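Local coordinates for 6-phosphogluconate dehydrogenase, NAD-binding (Mycolicibacterium smegmatis MC2 155, PDB 6SMT) that reduces imines to amines with S enantioselectivity, using NADPH as the likely hydride source, at the interface of chains A and B. Coordinates in Å, arbitrary orientation; residue numbers count along the deposited sequence, not the author numbering. Chains: chain A/B, 6-phosphogluconate dehydrogenase, NAD-binding.

Contact 1: the interface of chains A and B. Residues chain A 247, 251, 265; chain B 176-177, 180-181, 184-185.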
loop_
_atom_site.group_PDB
_atom_site.type_symbol
_atom_site.label_atom_id
_atom_site.label_comp_id
_atom_site.label_asym_id
_atom_site.label_seq_id
_atom_site.Cartn_x
_atom_site.Cartn_y
_atom_site.Cartn_z
ATOM N N SER A 247 -17.123 6.715 -1.447
ATOM C CA SER A 247 -16.525 5.491 -1.973
ATOM C C SER A 247 -16.258 4.465 -0.890
ATOM O O SER A 247 -16.564 3.280 -1.073
ATOM C CB SER A 247 -15.207 5.856 -2.679
ATOM O OG SER A 247 -14.669 4.669 -3.234
ATOM N N LEU A 251 -17.106 0.250 -0.438
ATOM C CA LEU A 251 -16.094 -0.777 -0.199
ATOM C C LEU A 251 -16.470 -1.593 1.053
ATOM O O LEU A 251 -16.361 -2.813 1.019
ATOM C CB LEU A 251 -14.692 -0.152 -0.024
ATOM C CG LEU A 251 -14.234 0.795 -1.141
ATOM C CD1 LEU A 251 -12.823 1.301 -0.892
ATOM C CD2 LEU A 251 -14.278 0.112 -2.457
ATOM N N LEU A 265 -10.849 -0.725 6.544
ATOM C CA LEU A 265 -11.633 0.334 5.903
ATOM C C LEU A 265 -12.540 1.089 6.894
ATOM O O LEU A 265 -12.745 2.256 6.677
ATOM C CB LEU A 265 -12.438 -0.307 4.790
ATOM C CG LEU A 265 -11.660 -0.788 3.564
ATOM C CD1 LEU A 265 -12.476 -1.748 2.735
ATOM C CD2 LEU A 265 -11.252 0.373 2.775
ATOM N N ASP B 176 -13.267 -2.782 -9.274
ATOM C CA ASP B 176 -13.074 -1.476 -8.592
ATOM C C ASP B 176 -13.123 -1.703 -7.095
ATOM O O ASP B 176 -12.348 -1.073 -6.335
ATOM C CB ASP B 176 -14.159 -0.507 -9.076
ATOM C CG ASP B 176 -13.877 0.979 -8.893
ATOM O OD1 ASP B 176 -12.678 1.363 -8.972
ATOM O OD2 ASP B 176 -14.893 1.766 -8.858
ATOM N N MET B 177 -14.093 -2.466 -6.603
ATOM C CA MET B 177 -14.204 -2.648 -5.137
ATOM C C MET B 177 -12.923 -3.257 -4.586
ATOM O O MET B 177 -12.442 -2.847 -3.508
ATOM C CB MET B 177 -15.354 -3.573 -4.739
ATOM C CG MET B 177 -16.764 -3.051 -5.030
ATOM S SD MET B 177 -17.282 -1.487 -4.307
ATOM C CE MET B 177 -16.690 -0.307 -5.523
ATOM N N LEU B 180 -9.801 -0.496 -5.261
ATOM C CA LEU B 180 -9.857 0.687 -4.391
ATOM C C LEU B 180 -9.645 0.316 -2.944
ATOM O O LEU B 180 -9.184 1.156 -2.154
ATOM C CB LEU B 180 -11.248 1.287 -4.541
ATOM C CG LEU B 180 -11.502 1.969 -5.874
ATOM C CD1 LEU B 180 -12.945 2.499 -5.897
ATOM C CD2 LEU B 180 -10.546 3.087 -6.206
ATOM N N ASP B 181 -10.066 -0.844 -2.516
ATOM C CA ASP B 181 -9.767 -1.369 -1.174
ATOM C C ASP B 181 -8.245 -1.347 -0.968
ATOM O O ASP B 181 -7.752 -0.759 0.010
ATOM C CB ASP B 181 -10.372 -2.743 -1.061
ATOM C CG ASP B 181 -10.079 -3.540 0.128
ATOM O OD1 ASP B 181 -9.489 -2.981 1.093
ATOM O OD2 ASP B 181 -10.463 -4.717 0.116
ATOM N N TRP B 184 -7.017 2.602 -1.110
ATOM C CA TRP B 184 -7.308 3.502 0.028
ATOM C C TRP B 184 -6.696 2.962 1.304
ATOM O O TRP B 184 -6.360 3.787 2.190
ATOM C CB TRP B 184 -8.817 3.731 0.145
ATOM C CG TRP B 184 -9.357 4.622 -0.933
ATOM C CD1 TRP B 184 -10.248 4.273 -1.928
ATOM C CD2 TRP B 184 -8.977 5.987 -1.205
ATOM N NE1 TRP B 184 -10.431 5.336 -2.767
ATOM C CE2 TRP B 184 -9.724 6.417 -2.326
ATOM C CE3 TRP B 184 -8.137 6.906 -0.538
ATOM C CZ2 TRP B 184 -9.592 7.691 -2.859
ATOM C CZ3 TRP B 184 -8.013 8.163 -1.102
ATOM C CH2 TRP B 184 -8.754 8.565 -2.216
ATOM N N THR B 185 -6.649 1.634 1.489
ATOM C CA THR B 185 -6.010 1.085 2.681
ATOM C C THR B 185 -4.561 1.549 2.704
ATOM O O THR B 185 -4.035 1.960 3.734
ATOM C CB THR B 185 -6.182 -0.406 2.758
ATOM O OG1 THR B 185 -7.595 -0.743 2.735
ATOM C CG2 THR B 185 -5.586 -0.956 4.025
HETATM O O HOH W 1 -12.581 5.786 -4.670
#
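A:Leu251 sets its two methyls down on the outer surface of B:Met177, B:Leu180 and B:Asp181, and it buries more surface than any other residue of this helix-on-helix patch. CG lies anti to the carbonyl carbon (chi1 -53°), which carries the fork away from helix 241-258 and down to helix 171-199 of chain B. A:Leu251 CD2 lies 3.6 Å from the backbone O of B:Met177. The bent end of that methionine, SD and CE, comes up against the same methyl. The other branch, A:Leu251 CD1, sits over the peptide joining B:Leu180 to B:Asp181 and also touches the rim of the indole, 4.1 Å from B:Trp184 CD1.

A:Leu265, from helix 263-280, packs next in line. Its side chain crosses that of B:Asp181 at about a right angle, with A:Leu265 CD1 3.6 Å from the carboxylate B:Asp181 OD1, while CD2 rests near B:Thr185 OG1. B:Thr185 OG1 is already turned back to its own helix, donating to B:Asp181 O at 2.7 Å.

B:Leu180 and B:Trp184 also line a pocket occupied by (2s)-2-ethylhexan-1-ol, which may come from purification or crystallisation; chain A thus backs residues of that site. A water in the indole plane bridges the chains, 2.9 Å from B:Trp184 NE1 and 2.8 Å from A:Ser247 OG.

Contact 2: the interface of chains A and B. Residues chain A 207, 210-211, 214; chain B 175, 178-179, 182.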
loop_
_atom_site.group_PDB
_atom_site.type_symbol
_atom_site.label_atom_id
_atom_site.label_comp_id
_atom_site.label_asym_id
_atom_site.label_seq_id
_atom_site.Cartn_x
_atom_site.Cartn_y
_atom_site.Cartn_z
ATOM N N LEU A 207 -6.867 -10.742 -10.855
ATOM C CA LEU A 207 -6.731 -9.382 -10.291
ATOM C C LEU A 207 -5.330 -8.816 -10.464
ATOM O O LEU A 207 -5.160 -7.580 -10.515
ATOM C CB LEU A 207 -7.103 -9.432 -8.806
ATOM C CG LEU A 207 -7.310 -8.079 -8.154
ATOM C CD1 LEU A 207 -8.601 -7.456 -8.669
ATOM C CD2 LEU A 207 -7.368 -8.229 -6.643
ATOM N N HIS A 210 -3.961 -5.833 -12.524
ATOM C CA HIS A 210 -4.575 -4.547 -12.135
ATOM C C HIS A 210 -4.074 -4.090 -10.779
ATOM O O HIS A 210 -3.932 -2.867 -10.513
ATOM C CB HIS A 210 -6.120 -4.662 -12.156
ATOM C CG HIS A 210 -6.632 -5.094 -13.471
ATOM N ND1 HIS A 210 -6.568 -4.216 -14.559
ATOM C CD2 HIS A 210 -7.036 -6.283 -13.932
ATOM C CE1 HIS A 210 -7.047 -4.892 -15.598
ATOM N NE2 HIS A 210 -7.342 -6.134 -15.267
ATOM N N ALA A 211 -3.836 -5.051 -9.853
ATOM C CA ALA A 211 -3.231 -4.700 -8.563
ATOM C C ALA A 211 -1.838 -4.125 -8.742
ATOM O O ALA A 211 -1.446 -3.155 -8.084
ATOM C CB ALA A 211 -3.169 -5.913 -7.660
ATOM N N ILE A 214 -2.290 -0.537 -9.509
ATOM C CA ILE A 214 -2.487 0.303 -8.304
ATOM C C ILE A 214 -1.124 0.582 -7.649
ATOM O O ILE A 214 -0.859 1.698 -7.268
ATOM C CB ILE A 214 -3.460 -0.369 -7.345
ATOM C CG1 ILE A 214 -4.864 -0.416 -7.935
ATOM C CG2 ILE A 214 -3.435 0.343 -5.991
ATOM C CD1 ILE A 214 -5.538 0.910 -8.229
ATOM N N PHE B 175 -14.139 -5.422 -9.863
ATOM C CA PHE B 175 -12.721 -5.110 -9.797
ATOM C C PHE B 175 -12.488 -3.820 -9.023
ATOM O O PHE B 175 -11.518 -3.720 -8.237
ATOM C CB PHE B 175 -12.156 -4.937 -11.224
ATOM C CG PHE B 175 -11.867 -6.219 -11.965
ATOM C CD1 PHE B 175 -12.850 -6.980 -12.587
ATOM C CD2 PHE B 175 -10.575 -6.675 -12.073
ATOM C CE1 PHE B 175 -12.551 -8.179 -13.229
ATOM C CE2 PHE B 175 -10.296 -7.897 -12.689
ATOM C CZ PHE B 175 -11.249 -8.581 -13.330
ATOM N N ALA B 178 -12.350 -4.213 -5.286
ATOM C CA ALA B 178 -11.084 -4.837 -4.823
ATOM C C ALA B 178 -9.918 -3.866 -4.913
ATOM O O ALA B 178 -9.073 -3.708 -3.969
ATOM C CB ALA B 178 -10.798 -6.112 -5.622
ATOM N N LEU B 179 -9.765 -3.193 -6.031
ATOM C CA LEU B 179 -8.598 -2.370 -6.317
ATOM C C LEU B 179 -8.640 -1.104 -5.471
ATOM O O LEU B 179 -7.588 -0.624 -4.943
ATOM C CB LEU B 179 -8.555 -2.040 -7.793
ATOM C CG LEU B 179 -8.360 -3.275 -8.697
ATOM C CD1 LEU B 179 -8.656 -2.854 -10.132
ATOM C CD2 LEU B 179 -6.956 -3.835 -8.581
ATOM N N LEU B 182 -7.526 -1.966 -1.884
ATOM C CA LEU B 182 -6.031 -1.932 -1.811
ATOM C C LEU B 182 -5.551 -0.496 -1.757
ATOM O O LEU B 182 -4.688 -0.146 -0.925
ATOM C CB LEU B 182 -5.493 -2.699 -2.994
ATOM C CG LEU B 182 -4.004 -2.550 -3.235
ATOM C CD1 LEU B 182 -3.232 -3.065 -2.043
ATOM C CD2 LEU B 182 -3.580 -3.170 -4.521
#
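B:Leu179 forms the apolar centre, pushing its isobutyl fork against helix 204-231 of chain A. B:Leu179 CD2 reaches the backbone itself, 3.6 Å from A:Ala211 N and close to the carbonyl carbon of A:His210, while B:Leu179 CD1 lies 3.7 Å from A:His210 CB. Contact this close to the main chain is probably helped by the small side chain of A:Ala211. A:Leu207 slides past B:Leu179 in the opposite direction. Its CG is anti to the backbone N (chi1 -167°), which brings A:Leu207 CD1 in among B:Leu179 CD2, B:Ala178 CB and B:Phe175 CD2, each about 4.0 Å away.

Further along the helices, A:Ile214 packs with both branches: CG1 leans on B:Leu179 CB, and A:Ile214 CG2 meets B:Leu182 CD2 at 3.8 Å as those two side chains pass head to tail.

At the other end the patch reaches its polar rim at A:His210. The imidazole and the B:Phe175 ring meet edge-to-face, planes 80° apart, through carbon atoms: A:His210 CD2 is 3.8 Å from B:Phe175 CE2. The ring nitrogens take no part in that contact. The patch packs two long helices of different subunits across each other at an angle and so helps weld the helical regions into one dimer core.

Contact 3: the interface of chains A and B. Residues chain A 201-202, 206-207, 210; chain B 171, 175.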
loop_
_atom_site.group_PDB
_atom_site.type_symbol
_atom_site.label_atom_id
_atom_site.label_comp_id
_atom_site.label_asym_id
_atom_site.label_seq_id
_atom_site.Cartn_x
_atom_site.Cartn_y
_atom_site.Cartn_z
ATOM N N GLY A 201 -15.928 -13.633 -7.675
ATOM C CA GLY A 201 -15.600 -14.400 -8.893
ATOM C C GLY A 201 -14.406 -13.845 -9.640
ATOM O O GLY A 201 -14.207 -14.201 -10.850
ATOM N N ILE A 202 -13.490 -13.229 -8.913
ATOM C CA ILE A 202 -12.213 -12.758 -9.493
ATOM C C ILE A 202 -11.058 -13.420 -8.718
ATOM O O ILE A 202 -10.818 -13.095 -7.578
ATOM C CB ILE A 202 -12.071 -11.225 -9.453
ATOM C CG1 ILE A 202 -13.232 -10.483 -10.070
ATOM C CG2 ILE A 202 -10.751 -10.778 -10.008
ATOM C CD1 ILE A 202 -13.301 -8.994 -9.672
ATOM N N GLU A 206 -6.280 -13.228 -11.856
ATOM C CA GLU A 206 -6.963 -12.289 -12.746
ATOM C C GLU A 206 -6.841 -10.871 -12.162
ATOM O O GLU A 206 -6.775 -9.872 -12.988
ATOM C CB GLU A 206 -8.433 -12.669 -12.956
ATOM C CG GLU A 206 -9.149 -11.793 -13.969
ATOM C CD GLU A 206 -10.565 -12.237 -14.317
ATOM O OE1 GLU A 206 -11.164 -12.995 -13.520
ATOM O OE2 GLU A 206 -11.102 -11.665 -15.306
ATOM N N LEU A 207 -6.867 -10.742 -10.855
ATOM C CA LEU A 207 -6.731 -9.382 -10.291
ATOM C C LEU A 207 -5.330 -8.816 -10.464
ATOM O O LEU A 207 -5.160 -7.580 -10.515
ATOM C CB LEU A 207 -7.103 -9.432 -8.806
ATOM C CG LEU A 207 -7.310 -8.079 -8.154
ATOM C CD1 LEU A 207 -8.601 -7.456 -8.669
ATOM C CD2 LEU A 207 -7.368 -8.229 -6.643
ATOM N N HIS A 210 -3.961 -5.833 -12.524
ATOM C CA HIS A 210 -4.575 -4.547 -12.135
ATOM C C HIS A 210 -4.074 -4.090 -10.779
ATOM O O HIS A 210 -3.932 -2.867 -10.513
ATOM C CB HIS A 210 -6.120 -4.662 -12.156
ATOM C CG HIS A 210 -6.632 -5.094 -13.471
ATOM N ND1 HIS A 210 -6.568 -4.216 -14.559
ATOM C CD2 HIS A 210 -7.036 -6.283 -13.932
ATOM C CE1 HIS A 210 -7.047 -4.892 -15.598
ATOM N NE2 HIS A 210 -7.342 -6.134 -15.267
ATOM N N ARG B 171 -19.312 -6.218 -13.428
ATOM C CA ARG B 171 -17.982 -6.810 -13.172
ATOM C C ARG B 171 -16.890 -5.755 -13.098
ATOM O O ARG B 171 -15.926 -6.015 -12.341
ATOM C CB ARG B 171 -17.711 -7.913 -14.178
ATOM C CG ARG B 171 -16.601 -8.875 -13.761
ATOM C CD ARG B 171 -16.520 -10.143 -14.614
ATOM N NE ARG B 171 -15.777 -11.130 -13.886
ATOM C CZ ARG B 171 -14.525 -11.468 -14.125
ATOM N NH1 ARG B 171 -13.831 -10.945 -15.116
ATOM N NH2 ARG B 171 -13.942 -12.346 -13.316
ATOM N N PHE B 175 -14.139 -5.422 -9.863
ATOM C CA PHE B 175 -12.721 -5.110 -9.797
ATOM C C PHE B 175 -12.488 -3.820 -9.023
ATOM O O PHE B 175 -11.518 -3.720 -8.237
ATOM C CB PHE B 175 -12.156 -4.937 -11.224
ATOM C CG PHE B 175 -11.867 -6.219 -11.965
ATOM C CD1 PHE B 175 -12.850 -6.980 -12.587
ATOM C CD2 PHE B 175 -10.575 -6.675 -12.073
ATOM C CE1 PHE B 175 -12.551 -8.179 -13.229
ATOM C CE2 PHE B 175 -10.296 -7.897 -12.689
ATOM C CZ PHE B 175 -11.249 -8.581 -13.330
#
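A salt bridge backed by an aromatic plug, B:Arg171 with A:Glu206 beside B:Phe175 on A:Ile202, makes this a mixed polar and apolar interface that pins the start of one subunit's long helix to the other subunit. The guanidinium meets the carboxylate end-on with two nitrogens: B:Arg171 NH1 is 2.8 Å from A:Glu206 OE2, and NH2 is 2.9 Å from OE1 of the same residue. Both bonds are nearly straight and reach the syn sides of the oxygens from somewhat out of the carboxylate plane, the two flat groups being twisted 37° from each other. B:Arg171 NH2 also donates to the backbone carbonyl A:Gly201 O at 3.1 Å, a more bent bond that arrives from above the carbonyl plane. With NH2 shared between A:Gly201 O and A:Glu206 OE1, and NH1 on OE2, the rotation of the guanidinium is probably fixed. A:Glu206 is extended beyond CG and B:Arg171 from CG to NE, and the guanidinium turns at the last bond (chi4 -104°).

B:Phe175 supports the pair. Its CE1 lies against one face of the guanidinium, and A:Glu206 OE2 lies in the ring plane at its edge, 3.7 Å from B:Phe175 CZ. A:Ile202 covers a ring face: CD1 stands 3.8 Å from the centroid, displaced toward the rim, and CG2 touches the CE2–CZ side.

B:Arg171 opens helix 171-199, while A:Gly201 and A:Ile202 lie in the loop leading into helix 204-231, whose first turn carries A:Glu206.

Contact 4: the interface of chains A and B. Residues chain A 264, 267-268, 271, 292; chain B 188, 261, 263-264.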
loop_
_atom_site.group_PDB
_atom_site.type_symbol
_atom_site.label_atom_id
_atom_site.label_comp_id
_atom_site.label_asym_id
_atom_site.label_seq_id
_atom_site.Cartn_x
_atom_site.Cartn_y
_atom_site.Cartn_z
ATOM N N LEU A 264 -10.060 -2.535 8.618
ATOM C CA LEU A 264 -9.158 -1.473 8.165
ATOM C C LEU A 264 -9.934 -0.357 7.470
ATOM O O LEU A 264 -9.712 0.842 7.807
ATOM C CB LEU A 264 -8.023 -2.039 7.285
ATOM C CG LEU A 264 -6.812 -2.576 8.107
ATOM C CD1 LEU A 264 -7.047 -3.959 8.562
ATOM C CD2 LEU A 264 -5.524 -2.544 7.306
ATOM N N ALA A 267 -11.851 1.796 10.066
ATOM C CA ALA A 267 -10.972 2.779 10.712
ATOM C C ALA A 267 -10.733 3.943 9.799
ATOM O O ALA A 267 -10.820 5.103 10.169
ATOM C CB ALA A 267 -9.728 2.087 11.187
ATOM N N PHE A 268 -10.466 3.637 8.518
ATOM C CA PHE A 268 -10.236 4.715 7.544
ATOM C C PHE A 268 -11.456 5.628 7.411
ATOM O O PHE A 268 -11.371 6.854 7.387
ATOM C CB PHE A 268 -9.776 4.124 6.189
ATOM C CG PHE A 268 -9.354 5.140 5.176
ATOM C CD1 PHE A 268 -8.244 5.959 5.412
ATOM C CD2 PHE A 268 -10.040 5.372 3.996
ATOM C CE1 PHE A 268 -7.834 6.929 4.538
ATOM C CE2 PHE A 268 -9.616 6.335 3.103
ATOM C CZ PHE A 268 -8.513 7.069 3.338
ATOM N N TYR A 271 -11.754 8.298 10.024
ATOM C CA TYR A 271 -10.951 9.515 9.778
ATOM C C TYR A 271 -11.564 10.377 8.703
ATOM O O TYR A 271 -11.562 11.652 8.791
ATOM C CB TYR A 271 -9.522 9.171 9.365
ATOM C CG TYR A 271 -8.874 8.164 10.254
ATOM C CD1 TYR A 271 -8.930 8.215 11.656
ATOM C CD2 TYR A 271 -8.091 7.171 9.699
ATOM C CE1 TYR A 271 -8.262 7.292 12.446
ATOM C CE2 TYR A 271 -7.452 6.220 10.463
ATOM C CZ TYR A 271 -7.537 6.266 11.854
ATOM O OH TYR A 271 -6.907 5.351 12.662
ATOM N N MET A 292 -6.270 11.673 12.440
ATOM C CA MET A 292 -5.748 10.458 13.100
ATOM C C MET A 292 -5.200 10.857 14.489
ATOM O O MET A 292 -4.843 9.987 15.230
ATOM C CB MET A 292 -4.681 9.769 12.244
ATOM C CG MET A 292 -5.291 9.297 10.927
ATOM S SD MET A 292 -3.933 8.601 9.917
ATOM C CE MET A 292 -4.745 8.090 8.402
ATOM N N GLY B 188 -4.327 5.181 3.596
ATOM C CA GLY B 188 -4.516 5.282 5.072
ATOM C C GLY B 188 -3.226 4.971 5.788
ATOM O O GLY B 188 -2.823 5.722 6.722
ATOM N N ASP B 261 -3.908 7.734 16.452
ATOM C CA ASP B 261 -4.790 6.569 16.510
ATOM C C ASP B 261 -4.187 5.416 15.677
ATOM O O ASP B 261 -3.634 5.715 14.625
ATOM C CB ASP B 261 -6.151 6.932 15.969
ATOM C CG ASP B 261 -7.157 5.818 16.077
ATOM O OD1 ASP B 261 -7.581 5.561 17.239
ATOM O OD2 ASP B 261 -7.434 5.144 15.101
ATOM N N GLY B 263 -5.963 2.596 14.580
ATOM C CA GLY B 263 -7.063 1.754 14.157
ATOM C C GLY B 263 -6.748 0.757 13.038
ATOM O O GLY B 263 -7.214 -0.367 13.101
ATOM N N LEU B 264 -6.002 1.183 11.994
ATOM C CA LEU B 264 -5.773 0.241 10.907
ATOM C C LEU B 264 -4.856 -0.879 11.385
ATOM O O LEU B 264 -5.130 -2.069 11.163
ATOM C CB LEU B 264 -5.245 0.902 9.630
ATOM C CG LEU B 264 -6.356 1.441 8.683
ATOM C CD1 LEU B 264 -6.806 2.721 9.231
ATOM C CD2 LEU B 264 -5.916 1.518 7.261
HETATM O O HOH W 2 -4.799 3.905 11.744
#
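A:Tyr271 bonds to B:Asp261 in the helical C-terminal region of this imine reductase, a member of the HIBADH-related family. Among the direct hydrogen bonds, A:Tyr271 OH donates to the anti lone pair of B:Asp261 OD2 at 2.5 Å, with ring and carboxylate planes 76° apart. The same OD2 accepts from B:Gly263 N at 3.0 Å, this time from above the carboxylate plane. Gripped by both donors at the start of helix 263-280, the carboxylate is probably stabilised as an anion. B:Asp261 N gives a straight bond to the backbone carbonyl A:Met292 O, 2.7 Å long.

A water adds an indirect link: it lies 2.7 Å from A:Tyr271 OH and also meets B:Leu264 N.

Packing within chain A probably fixes the rotation of the phenol ring, with A:Met292 CG centred over one face and A:Ala267 O over the other. Across the chains, B:Leu264 CD1 presses on A:Ala267 CB at 3.6 Å and touches the tyrosine rim at CE2. The two copies of Leu264 meet near the two-fold axis, each CG 3.5 Å from the other's backbone O. Where helix 171-199 passes by, A:Phe268 CE1 comes to 3.7 Å of B:Gly188 CA, an approach that the glycine probably allows.

Helix 171-199 of chain B runs through all four contacts, meeting different chain A elements along its length. Contacts 2 and 3 have centres about 7 Å apart and share A:Leu207, A:His210 and B:Phe175, so they are continuous along helix 204-231. Contact 1 lies about 9 Å from contact 2, its residues interleaved with those of contact 2 on the same chain B helix. Helix 263-280 of chain A serves both contact 1 and contact 4, some 13 Å apart; contacts 3 and 4 are about 26 Å apart. Two-fold symmetry repeats each patch, giving the extensively interlocked dimer characteristic of imine reductases.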